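Local coordinates for mandelate racemase/muconate lactonizing enzyme, C-terminal domain protein (Paracoccus denitrificans, PDB 4DWD) that binds magnesium and probably acts as a hydro-lyase of the enolase superfamily on a substrate not yet established, at residues 28-33 with 99-104; 73-78 with 93-98; 130-133 with 137-140; 145-150 with 159-164; 223-228 with 235-240. All coordinates share one frame; numbering follows the deposited sequence.

Contact 1. Residues 28-33 with 99-104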
# COMPACT_ATOMS: atom_id res chain seq x y z
N VAL B 28 30.29 33.27 8.64
CA VAL B 28 30.46 33.96 7.37
C VAL B 28 30.13 35.43 7.62
O VAL B 28 29.07 35.75 8.16
CB VAL B 28 29.57 33.36 6.26
CG1 VAL B 28 29.65 34.19 4.99
CG2 VAL B 28 29.99 31.93 5.95
N ARG B 29 31.06 36.31 7.26
CA ARG B 29 30.81 37.74 7.32
C ARG B 29 30.70 38.28 5.91
O ARG B 29 31.63 38.13 5.11
CB ARG B 29 31.91 38.48 8.11
CG ARG B 29 31.72 39.99 8.08
CD ARG B 29 32.64 40.72 9.04
NE ARG B 29 34.05 40.45 8.78
CZ ARG B 29 35.01 40.63 9.69
NH1 ARG B 29 34.70 41.08 10.90
NH2 ARG B 29 36.26 40.36 9.39
N ILE B 30 29.55 38.86 5.59
CA ILE B 30 29.34 39.49 4.27
C ILE B 30 29.27 41.00 4.44
O ILE B 30 28.46 41.50 5.22
CB ILE B 30 28.08 38.94 3.55
CG1 ILE B 30 28.15 37.41 3.47
CG2 ILE B 30 27.95 39.55 2.15
CD1 ILE B 30 27.07 36.73 2.64
N THR B 31 30.10 41.72 3.68
CA THR B 31 30.14 43.17 3.72
C THR B 31 29.58 43.69 2.42
O THR B 31 29.97 43.24 1.34
CB THR B 31 31.57 43.68 3.94
OG1 THR B 31 32.11 43.04 5.11
CG2 THR B 31 31.60 45.20 4.14
N ALA B 32 28.63 44.62 2.53
CA ALA B 32 28.05 45.25 1.35
C ALA B 32 28.91 46.43 0.92
O ALA B 32 29.81 46.86 1.66
CB ALA B 32 26.63 45.71 1.65
N GLU B 33 28.63 46.97 -0.27
CA GLU B 33 29.40 48.08 -0.81
C GLU B 33 29.34 49.34 0.06
O GLU B 33 30.24 50.18 -0.02
CB GLU B 33 28.98 48.38 -2.25
CG GLU B 33 27.52 48.78 -2.42
CD GLU B 33 27.12 49.04 -3.87
OE1 GLU B 33 27.94 49.59 -4.66
OE2 GLU B 33 25.97 48.70 -4.21
N ASP B 99 23.01 32.35 3.48
CA ASP B 99 21.63 32.81 3.54
C ASP B 99 21.38 33.66 4.77
O ASP B 99 20.76 34.73 4.68
CB ASP B 99 20.68 31.62 3.56
CG ASP B 99 19.23 32.04 3.59
OD1 ASP B 99 18.67 32.33 2.51
OD2 ASP B 99 18.66 32.11 4.68
N ILE B 100 21.87 33.21 5.92
CA ILE B 100 21.63 33.92 7.17
C ILE B 100 22.31 35.32 7.10
O ILE B 100 21.72 36.33 7.47
CB ILE B 100 22.12 33.11 8.38
CG1 ILE B 100 21.26 31.85 8.58
CG2 ILE B 100 22.03 33.97 9.65
CD1 ILE B 100 21.93 30.81 9.48
N ALA B 101 23.54 35.35 6.58
CA ALA B 101 24.27 36.61 6.45
C ALA B 101 23.54 37.59 5.51
O ALA B 101 23.50 38.80 5.81
CB ALA B 101 25.69 36.36 5.98
N LEU B 102 22.99 37.09 4.41
CA LEU B 102 22.27 37.95 3.47
C LEU B 102 20.97 38.47 4.06
O LEU B 102 20.59 39.61 3.80
CB LEU B 102 22.04 37.27 2.11
CG LEU B 102 23.35 37.04 1.32
CD1 LEU B 102 23.09 36.26 0.04
CD2 LEU B 102 24.07 38.35 1.02
N TRP B 103 20.30 37.66 4.87
CA TRP B 103 19.12 38.12 5.61
C TRP B 103 19.45 39.19 6.62
O TRP B 103 18.68 40.14 6.82
CB TRP B 103 18.43 36.94 6.29
CG TRP B 103 17.33 36.35 5.46
CD1 TRP B 103 17.36 35.17 4.73
CD2 TRP B 103 15.99 36.91 5.25
NE1 TRP B 103 16.15 34.96 4.10
CE2 TRP B 103 15.29 35.97 4.36
CE3 TRP B 103 15.34 38.06 5.66
CZ2 TRP B 103 13.98 36.18 3.94
CZ3 TRP B 103 14.02 38.27 5.22
CH2 TRP B 103 13.36 37.35 4.39
N ASP B 104 20.58 39.04 7.30
CA ASP B 104 21.04 40.06 8.26
C ASP B 104 21.28 41.39 7.50
O ASP B 104 20.79 42.46 7.90
CB ASP B 104 22.30 39.56 8.97
CG ASP B 104 22.68 40.39 10.19
OD1 ASP B 104 21.81 41.04 10.81
OD2 ASP B 104 23.88 40.35 10.55
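I30 lays the end of its side chain over the methyl of A101. Its CD1 sits 3.6 Å from A101 CB, and its CG1 is almost as close. The same CD1 reaches L102, 3.8 Å from L102 CD2, so one methyl touches two neighbouring residues of the helix. CG1 of I30 stands anti to the carbonyl carbon (chi1 -53°) and chi2 is extended at -173°, which carries CD1 out to the helix. L102 leaves the helix alongside the strand, but CD2 turns in to meet I30. V28 adds a lighter touch through its backbone, with V28 O 4.1 Å from A101 CB. The contact joins strand 24-32 of the antiparallel sheet to helix 90-110, within the N-terminal capping domain of the enolase superfamily. The short segment axes pass 8.1 Å apart at -38°. A101, with only a methyl, lets the strand come near: the CA atoms of I30 and A101 are 6.2 Å apart. On the neighbouring strand 5-14, I5 packs against both I30 and L102. H71 of helix 71-81 also touches L102.

Contact 2. Residues 73-78 with 93-98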
# COMPACT_ATOMS: atom_id res chain seq x y z
N VAL B 73 17.62 33.53 -5.49
CA VAL B 73 18.12 33.16 -6.81
C VAL B 73 19.62 32.87 -6.74
O VAL B 73 20.10 31.88 -7.29
CB VAL B 73 17.82 34.23 -7.86
CG1 VAL B 73 18.42 33.88 -9.21
CG2 VAL B 73 16.32 34.42 -8.00
N LEU B 74 20.38 33.72 -6.04
CA LEU B 74 21.83 33.50 -5.96
C LEU B 74 22.17 32.18 -5.30
O LEU B 74 22.99 31.42 -5.81
CB LEU B 74 22.51 34.63 -5.19
CG LEU B 74 22.50 36.00 -5.86
CD1 LEU B 74 22.87 37.09 -4.86
CD2 LEU B 74 23.45 36.01 -7.05
N LEU B 75 21.54 31.89 -4.17
CA LEU B 75 21.90 30.69 -3.41
C LEU B 75 21.28 29.42 -3.97
O LEU B 75 21.85 28.35 -3.84
CB LEU B 75 21.64 30.87 -1.92
CG LEU B 75 22.52 31.97 -1.30
CD1 LEU B 75 22.08 32.14 0.14
CD2 LEU B 75 24.01 31.66 -1.39
N ASP B 76 20.13 29.52 -4.64
CA ASP B 76 19.60 28.34 -5.32
C ASP B 76 20.42 28.02 -6.57
O ASP B 76 20.62 26.84 -6.90
CB ASP B 76 18.10 28.48 -5.65
CG ASP B 76 17.23 28.49 -4.40
OD1 ASP B 76 17.76 28.31 -3.28
OD2 ASP B 76 16.01 28.67 -4.56
N ARG B 77 20.92 29.06 -7.26
CA ARG B 77 21.89 28.81 -8.34
C ARG B 77 23.13 28.11 -7.77
O ARG B 77 23.61 27.14 -8.35
CB ARG B 77 22.28 30.09 -9.08
CG ARG B 77 23.05 29.80 -10.37
CD ARG B 77 23.40 31.06 -11.14
NE ARG B 77 22.26 31.96 -11.33
CZ ARG B 77 21.33 31.83 -12.27
NH1 ARG B 77 20.35 32.73 -12.34
NH2 ARG B 77 21.35 30.82 -13.13
N MSE B 78 23.63 28.59 -6.63
CA MSE B 78 24.82 27.99 -6.02
C MSE B 78 24.55 26.56 -5.60
O MSE B 78 25.41 25.69 -5.76
CB MSE B 78 25.31 28.76 -4.79
CG MSE B 78 26.11 30.01 -5.11
SE MSE B 78 27.71 29.63 -6.19
CE MSE B 78 28.40 27.94 -5.55
N ALA B 93 25.41 23.45 4.79
CA ALA B 93 25.77 24.36 5.89
C ALA B 93 26.45 25.63 5.37
O ALA B 93 26.19 26.72 5.87
CB ALA B 93 26.64 23.67 6.93
N ALA B 94 27.31 25.48 4.36
CA ALA B 94 27.92 26.64 3.70
C ALA B 94 26.86 27.58 3.12
O ALA B 94 26.91 28.80 3.30
CB ALA B 94 28.88 26.18 2.62
N LEU B 95 25.89 26.98 2.42
CA LEU B 95 24.79 27.74 1.84
C LEU B 95 23.90 28.39 2.91
O LEU B 95 23.53 29.56 2.78
CB LEU B 95 23.97 26.85 0.91
CG LEU B 95 24.70 26.42 -0.36
CD1 LEU B 95 24.01 25.22 -1.00
CD2 LEU B 95 24.79 27.58 -1.35
N ALA B 96 23.60 27.63 3.98
CA ALA B 96 22.82 28.16 5.11
C ALA B 96 23.49 29.38 5.71
O ALA B 96 22.83 30.38 5.98
CB ALA B 96 22.64 27.09 6.18
N ALA B 97 24.81 29.30 5.93
CA ALA B 97 25.54 30.41 6.53
C ALA B 97 25.42 31.67 5.67
O ALA B 97 25.22 32.78 6.19
CB ALA B 97 27.00 30.02 6.72
N CYS B 98 25.54 31.51 4.35
CA CYS B 98 25.44 32.66 3.46
C CYS B 98 24.02 33.22 3.44
O CYS B 98 23.86 34.44 3.39
CB CYS B 98 25.91 32.30 2.04
SG CYS B 98 27.67 31.91 1.95
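Segments 73-78 and 93-98 run antiparallel at 171°, with their axes 10.6 Å apart. They belong to helices 71-81 and 90-110, which form an antiparallel helix pair in the N-terminal capping domain of the enolase fold. The CA atoms of L75 and L95 are the nearest pair across it, and their side chains lie alongside each other and point opposite ways. Both have CG anti to the carbonyl carbon, and both send CD2 into the interface, 4.2 Å from L75 CD2 to L95 CD2. L75 is forked over the partner helix. Its CD2 packs on C98 CB at 4.0 Å, while CD1 rests against backbone, 4.0 Å from L95 O. Replacing L75 by an alanine would probably open a gap beside C98 CB and leave L95 CD2 with M78 CB but no leucine methyl. L95 uses its CD2 in turn on the backbone of the first helix, 3.9 Å from L75 O. M78, a selenomethionine, joins through the root of its side chain. The chain then bends at chi2 and chi3 (-58° and -37°), and the selenium end turns off from helix 90-110. F62 of helix 49-63 packs on M78 as well as on L74 and R77. W122 of a neighbouring subunit packs on D76 and R77. At the M78 end of the interface, L95 CD2 meets M78 CB at 3.7 Å.

Contact 3. Residues 130-133 with 137-140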
# COMPACT_ATOMS: atom_id res chain seq x y z
N SER B 130 15.96 23.23 28.28
CA SER B 130 17.34 22.92 28.59
C SER B 130 17.70 21.61 27.93
O SER B 130 17.12 20.56 28.25
CB SER B 130 17.55 22.81 30.11
OG SER B 130 17.27 24.03 30.76
N SER B 131 18.65 21.67 27.00
CA SER B 131 19.08 20.52 26.23
C SER B 131 20.44 20.10 26.79
O SER B 131 21.43 20.81 26.62
CB SER B 131 19.17 20.90 24.76
OG SER B 131 19.43 19.77 23.96
N ILE B 132 20.45 18.95 27.47
CA ILE B 132 21.57 18.51 28.30
C ILE B 132 22.20 17.24 27.72
O ILE B 132 21.59 16.17 27.74
CB ILE B 132 21.09 18.25 29.73
CG1 ILE B 132 20.34 19.50 30.23
CG2 ILE B 132 22.24 17.80 30.63
CD1 ILE B 132 19.61 19.35 31.53
N GLY B 133 23.42 17.38 27.21
CA GLY B 133 24.07 16.29 26.48
C GLY B 133 25.02 15.47 27.31
O GLY B 133 25.21 15.74 28.50
N ALA B 137 27.89 8.75 29.06
CA ALA B 137 29.13 8.60 29.82
C ALA B 137 28.97 8.83 31.32
O ALA B 137 29.83 8.45 32.11
CB ALA B 137 30.20 9.53 29.27
N ARG B 138 27.86 9.46 31.72
CA ARG B 138 27.64 9.81 33.12
C ARG B 138 27.06 8.66 33.92
O ARG B 138 26.37 7.80 33.36
CB ARG B 138 26.67 10.98 33.23
CG ARG B 138 27.24 12.31 32.80
CD ARG B 138 26.27 13.43 33.12
NE ARG B 138 26.92 14.70 32.78
CZ ARG B 138 26.51 15.52 31.83
NH1 ARG B 138 25.41 15.24 31.14
NH2 ARG B 138 27.18 16.63 31.58
N SER B 139 27.32 8.65 35.23
CA SER B 139 26.56 7.82 36.16
C SER B 139 25.17 8.44 36.35
O SER B 139 24.94 9.60 36.02
CB SER B 139 27.26 7.76 37.51
OG SER B 139 27.28 9.05 38.10
N VAL B 140 24.24 7.66 36.91
CA VAL B 140 22.91 8.19 37.21
C VAL B 140 22.98 9.46 38.07
O VAL B 140 22.30 10.44 37.77
CB VAL B 140 22.03 7.12 37.90
CG1 VAL B 140 20.72 7.73 38.41
CG2 VAL B 140 21.71 5.97 36.96
O HOH W 1 26.62 18.39 29.56
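R138 reaches across to G133 with a long, straight side chain. From CB, which points toward segment 130-133, CG stands anti to the carbonyl carbon (chi1 -72°). The chain is then extended from CG to NE. V143 and E146 of helix 140-154 pack against this side chain. At the tip, NH1 donates to the carbonyl oxygen of G133, 2.7 Å from R138 NH1 to G133 O. The bond is bent, with an N-H...O angle of 131°, and the oxygen lies 32° out of the guanidinium plane. NH1 also bonds N135 OD1 in the intervening loop. I132 brings CG2 to 4.1 Å from R138 NH1, and the two side chains cross at about a right angle. This loop follows strand 125-132 of the barrel domain and leads into helix 140-154, the first step of a beta-alpha-beta unit. NH2 donates to a water in the plane of the guanidinium, 2.7 Å from R138 NH2 to the water oxygen. That water lies 3.2 Å from G133 O and may donate to it. A leucine in place of R138 would probably leave G133 O without its direct charged donor and the water without its NH2 partner. D327 OD2 accepts from G133 N.

Contact 4. Residues 145-150 with 159-164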
# COMPACT_ATOMS: atom_id res chain seq x y z
N ARG B 145 22.54 15.36 38.80
CA ARG B 145 23.21 16.58 39.23
C ARG B 145 23.24 17.64 38.13
O ARG B 145 22.93 18.81 38.38
CB ARG B 145 24.63 16.28 39.72
CG ARG B 145 25.30 17.52 40.31
CD ARG B 145 26.68 17.25 40.88
NE ARG B 145 27.19 18.43 41.58
CZ ARG B 145 26.89 18.80 42.83
NH1 ARG B 145 26.06 18.08 43.61
NH2 ARG B 145 27.42 19.91 43.32
N GLU B 146 23.58 17.23 36.91
CA GLU B 146 23.68 18.19 35.81
C GLU B 146 22.31 18.72 35.41
O GLU B 146 22.16 19.91 35.15
CB GLU B 146 24.42 17.57 34.63
CG GLU B 146 24.61 18.50 33.42
CD GLU B 146 25.42 19.76 33.69
OE1 GLU B 146 26.03 19.95 34.77
OE2 GLU B 146 25.46 20.60 32.77
N VAL B 147 21.30 17.85 35.37
CA VAL B 147 19.95 18.33 35.07
C VAL B 147 19.49 19.35 36.12
O VAL B 147 18.98 20.42 35.77
CB VAL B 147 18.93 17.17 34.94
CG1 VAL B 147 17.51 17.71 34.80
CG2 VAL B 147 19.29 16.28 33.75
N ALA B 148 19.69 19.04 37.40
CA ALA B 148 19.29 19.96 38.47
C ALA B 148 20.00 21.30 38.31
O ALA B 148 19.39 22.36 38.47
CB ALA B 148 19.57 19.35 39.83
N ARG B 149 21.30 21.25 37.99
CA ARG B 149 22.08 22.48 37.81
C ARG B 149 21.52 23.37 36.69
O ARG B 149 21.32 24.58 36.89
CB ARG B 149 23.54 22.13 37.52
CG ARG B 149 24.49 23.32 37.48
CD ARG B 149 25.88 22.90 37.04
NE ARG B 149 25.94 22.59 35.60
CZ ARG B 149 26.03 23.50 34.64
NH1 ARG B 149 26.07 24.80 34.94
NH2 ARG B 149 26.07 23.12 33.36
N ARG B 150 21.26 22.78 35.53
CA ARG B 150 20.79 23.52 34.36
C ARG B 150 19.39 24.07 34.62
O ARG B 150 19.07 25.20 34.26
CB ARG B 150 20.77 22.63 33.11
CG ARG B 150 22.11 22.07 32.62
CD ARG B 150 22.92 23.04 31.76
NE ARG B 150 22.10 23.70 30.74
CZ ARG B 150 21.96 23.29 29.48
NH1 ARG B 150 22.63 22.23 29.02
NH2 ARG B 150 21.15 23.97 28.68
N VAL B 159 12.78 19.93 29.57
CA VAL B 159 14.16 19.45 29.65
C VAL B 159 14.35 18.33 28.63
O VAL B 159 13.45 17.51 28.48
CB VAL B 159 14.46 18.89 31.07
CG1 VAL B 159 15.80 18.16 31.09
CG2 VAL B 159 14.43 20.02 32.08
N LYS B 160 15.48 18.31 27.93
CA LYS B 160 15.80 17.17 27.07
C LYS B 160 17.14 16.63 27.49
O LYS B 160 18.11 17.39 27.60
CB LYS B 160 15.83 17.58 25.58
CG LYS B 160 16.00 16.41 24.62
CD LYS B 160 15.97 16.81 23.16
CE LYS B 160 17.33 17.32 22.71
NZ LYS B 160 17.26 17.94 21.35
N ILE B 161 17.19 15.33 27.76
CA ILE B 161 18.45 14.65 28.09
C ILE B 161 18.95 13.89 26.86
O ILE B 161 18.22 13.07 26.28
CB ILE B 161 18.34 13.75 29.34
CG1 ILE B 161 17.10 12.83 29.28
CG2 ILE B 161 18.29 14.64 30.58
CD1 ILE B 161 16.99 11.84 30.43
N ARG B 162 20.18 14.19 26.45
CA ARG B 162 20.75 13.60 25.23
C ARG B 162 21.91 12.69 25.58
O ARG B 162 22.62 12.93 26.56
CB ARG B 162 21.27 14.70 24.28
CG ARG B 162 20.42 15.96 24.21
CD ARG B 162 20.77 16.83 23.00
NE ARG B 162 22.22 17.03 22.90
CZ ARG B 162 22.90 17.97 23.54
NH1 ARG B 162 22.28 18.86 24.32
NH2 ARG B 162 24.22 18.03 23.41
N TRP B 163 22.11 11.66 24.77
CA TRP B 163 23.09 10.64 25.09
C TRP B 163 24.46 10.91 24.58
O TRP B 163 25.44 10.75 25.32
CB TRP B 163 22.57 9.26 24.69
CG TRP B 163 22.17 8.53 25.93
CD1 TRP B 163 22.71 7.35 26.44
CD2 TRP B 163 21.20 8.97 26.94
NE1 TRP B 163 22.14 7.03 27.64
CE2 TRP B 163 21.23 7.96 28.00
CE3 TRP B 163 20.33 10.06 27.06
CZ2 TRP B 163 20.40 8.05 29.12
CZ3 TRP B 163 19.51 10.14 28.19
CH2 TRP B 163 19.56 9.17 29.20
N ASP B 164 24.54 11.31 23.32
CA ASP B 164 25.83 11.56 22.66
C ASP B 164 26.83 10.42 22.85
O ASP B 164 27.99 10.65 23.21
CB ASP B 164 26.41 12.90 23.11
CG ASP B 164 25.52 14.05 22.73
OD1 ASP B 164 25.24 14.18 21.52
OD2 ASP B 164 25.06 14.78 23.64
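V147 touches two strand residues, one with each methyl. CG1 meets V159 at 4.1 Å, from V147 CG1 to V159 CG1. CG2 meets I161 more closely, 3.7 Å from V147 CG2 to I161 CG2. With chi1 at 173°, CG1 of V147 lies anti to the backbone N and CG2 anti to the carbonyl carbon, which splits the fork between the two partners. V159 and V147 meet at a slant. I161 and V147 cross at about a right angle. On I161, CG1 stands between the backbone N and the carbonyl carbon (chi1 48°), and CG2 is left to face the helix.

The next shell closes round this apolar patch: I132 of strand 125-132 and L187 of helix 174-188 pack on V147, and L188 touches both V147 and V159. Helix 140-154 and strand 158-162 are thus held together within the beta-alpha-beta unit that starts at strand 125-132, part of the barrel domain.

Further out come the charges. On the helix, R149 grips E146 side-on, with R149 NE 2.8 Å from E146 OE1 and R149 NH2 2.7 Å from E146 OE2. Both carboxylate oxygens lie close to the guanidinium plane, which should limit rotation of that group. R150 bridges to E154 and bonds the carbonyls of S131 and L325, while R162 pairs with D327. The touching atoms across the contact are all methyls, so helix and strand meet by shape and dispersion, while the charged groups named here pair within their own segment or with other parts of the fold.

Contact 5. Residues 223-228 with 235-240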
# COMPACT_ATOMS: atom_id res chain seq x y z
N GLU B 223 13.86 11.55 20.57
CA GLU B 223 14.57 12.08 19.43
C GLU B 223 15.61 11.10 18.89
O GLU B 223 16.37 10.51 19.66
CB GLU B 223 15.21 13.42 19.83
CG GLU B 223 15.89 14.19 18.71
CD GLU B 223 16.14 15.64 19.07
OE1 GLU B 223 15.44 16.18 19.97
OE2 GLU B 223 17.02 16.26 18.43
N GLU B 224 15.65 10.97 17.56
CA GLU B 224 16.68 10.21 16.85
C GLU B 224 16.96 8.82 17.46
O GLU B 224 18.11 8.48 17.77
CB GLU B 224 17.97 11.04 16.71
CG GLU B 224 17.81 12.32 15.89
CD GLU B 224 18.02 12.11 14.40
OE1 GLU B 224 18.68 11.13 13.99
OE2 GLU B 224 17.54 12.95 13.61
N PRO B 225 15.92 7.98 17.61
CA PRO B 225 16.16 6.67 18.24
C PRO B 225 17.10 5.72 17.48
O PRO B 225 17.88 5.01 18.12
CB PRO B 225 14.74 6.06 18.35
CG PRO B 225 13.90 6.83 17.37
CD PRO B 225 14.48 8.22 17.37
N VAL B 226 17.01 5.70 16.15
CA VAL B 226 17.82 4.78 15.33
C VAL B 226 18.81 5.57 14.48
O VAL B 226 18.75 6.80 14.45
CB VAL B 226 16.93 3.85 14.46
CG1 VAL B 226 15.97 3.07 15.35
CG2 VAL B 226 16.16 4.64 13.39
N GLN B 227 19.72 4.88 13.80
CA GLN B 227 20.66 5.58 12.92
C GLN B 227 19.89 6.41 11.89
O GLN B 227 18.92 5.95 11.31
CB GLN B 227 21.59 4.59 12.22
CG GLN B 227 22.43 3.74 13.17
CD GLN B 227 23.55 4.48 13.86
OE1 GLN B 227 23.86 5.63 13.53
NE2 GLN B 227 24.20 3.81 14.83
N HIS B 228 20.36 7.64 11.65
CA HIS B 228 19.60 8.58 10.82
C HIS B 228 19.48 8.12 9.39
O HIS B 228 18.54 8.50 8.70
CB HIS B 228 20.23 9.97 10.88
CG HIS B 228 21.29 10.19 9.83
ND1 HIS B 228 22.55 9.72 9.96
CD2 HIS B 228 21.23 10.82 8.60
CE1 HIS B 228 23.26 10.02 8.86
NE2 HIS B 228 22.45 10.70 8.02
N GLY B 235 10.79 6.16 10.63
CA GLY B 235 9.35 6.38 10.53
C GLY B 235 8.53 5.21 11.06
O GLY B 235 7.45 5.40 11.60
N GLU B 236 9.06 3.99 10.89
CA GLU B 236 8.40 2.79 11.42
C GLU B 236 8.33 2.86 12.95
O GLU B 236 7.26 2.61 13.55
CB GLU B 236 9.16 1.53 11.00
CG GLU B 236 8.61 0.26 11.64
CD GLU B 236 9.34 -0.98 11.18
OE1 GLU B 236 9.49 -1.15 9.95
OE2 GLU B 236 9.74 -1.80 12.04
N VAL B 237 9.45 3.23 13.57
CA VAL B 237 9.49 3.34 15.02
C VAL B 237 8.52 4.43 15.46
O VAL B 237 7.76 4.24 16.43
CB VAL B 237 10.92 3.60 15.53
CG1 VAL B 237 10.93 4.00 17.01
CG2 VAL B 237 11.80 2.37 15.28
N ALA B 238 8.49 5.54 14.71
CA ALA B 238 7.56 6.64 15.02
C ALA B 238 6.10 6.17 15.00
O ALA B 238 5.31 6.53 15.86
CB ALA B 238 7.77 7.80 14.03
N GLN B 239 5.74 5.35 14.02
CA GLN B 239 4.35 4.91 13.91
C GLN B 239 4.01 3.80 14.89
O GLN B 239 2.85 3.66 15.25
CB GLN B 239 4.03 4.49 12.48
CG GLN B 239 3.97 5.66 11.52
CD GLN B 239 2.82 6.61 11.81
OE1 GLN B 239 1.67 6.18 12.02
NE2 GLN B 239 3.11 7.91 11.83
N ARG B 240 5.01 3.03 15.31
CA ARG B 240 4.77 1.90 16.23
C ARG B 240 4.58 2.37 17.67
O ARG B 240 3.85 1.74 18.41
CB ARG B 240 5.90 0.87 16.12
CG ARG B 240 5.77 0.02 14.87
CD ARG B 240 6.96 -0.86 14.60
NE ARG B 240 6.98 -1.99 15.52
CZ ARG B 240 7.86 -2.97 15.48
NH1 ARG B 240 8.83 -2.96 14.56
NH2 ARG B 240 7.79 -3.95 16.37
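V237 carries the contact from the helix side, with P225 and V226 facing it from the loop. Its two methyls are shared between them. V237 CG1 lies 4.1 Å from P225 CG, and V237 CG2 lies 4.2 Å from V226 CG1. The chi1 of V237 is 168°, which sets CG1 anti to the backbone N and CG2 anti to the carbonyl carbon. One methyl is thereby turned to each loop residue. P225 and V237 lie alongside each other, pointing opposite ways, and the ring meets the valine through its CG corner. V226 brings CG1 in beside it. The CA atoms of P225 and V237 are 8.1 Å apart, so the side chains span the space between loop and helix.

Neighbouring residues extend the patch. V204 of helix 204-216 packs on V237, and A207 and V245 pack on P225. M234 of helix 231-240 touches both loop residues. The loop follows strand 221-223 of the barrel and leads into helix 231-240. Just before it, at the end of the strand, is E223, seen to bind calcium in a crystal structure of this protein, with D197 and E249; that ion is not bound to this chain here. P225 is close, its side chain about 7 Å from the side chain of D197.

Elsewhere on the helix, R240 NH1 bonds E236 OE2 at 2.9 Å. E236 also forms a salt bridge with R266 of a neighbouring subunit. V237 meets the loop through methyls and a proline ring, while E236 and R240 of the same helix take part in the subunit interface.

In the fold
The five contacts fall into two groups. Contacts 1 and 2 lie in the N-terminal capping domain, share helix 90-110 and touch, with centres 11 Å apart. Contact 2 is nested in the chain loop that contact 1 closes. Contacts 3, 4 and 5 follow in series in the barrel domain. Contacts 3 and 4 nearly coincide, their centres 4 Å apart, because strands 125-132 and 158-162 are neighbours in one sheet. Contact 5 lies 22 Å from contact 4, centre to centre, yet a salt bridge from K160 to E223 joins them at E223, a residue of the calcium-binding site. Contacts 1 and 3 lie 36 Å apart between centres, on opposite sides of the chain's centre, so the set samples both domains.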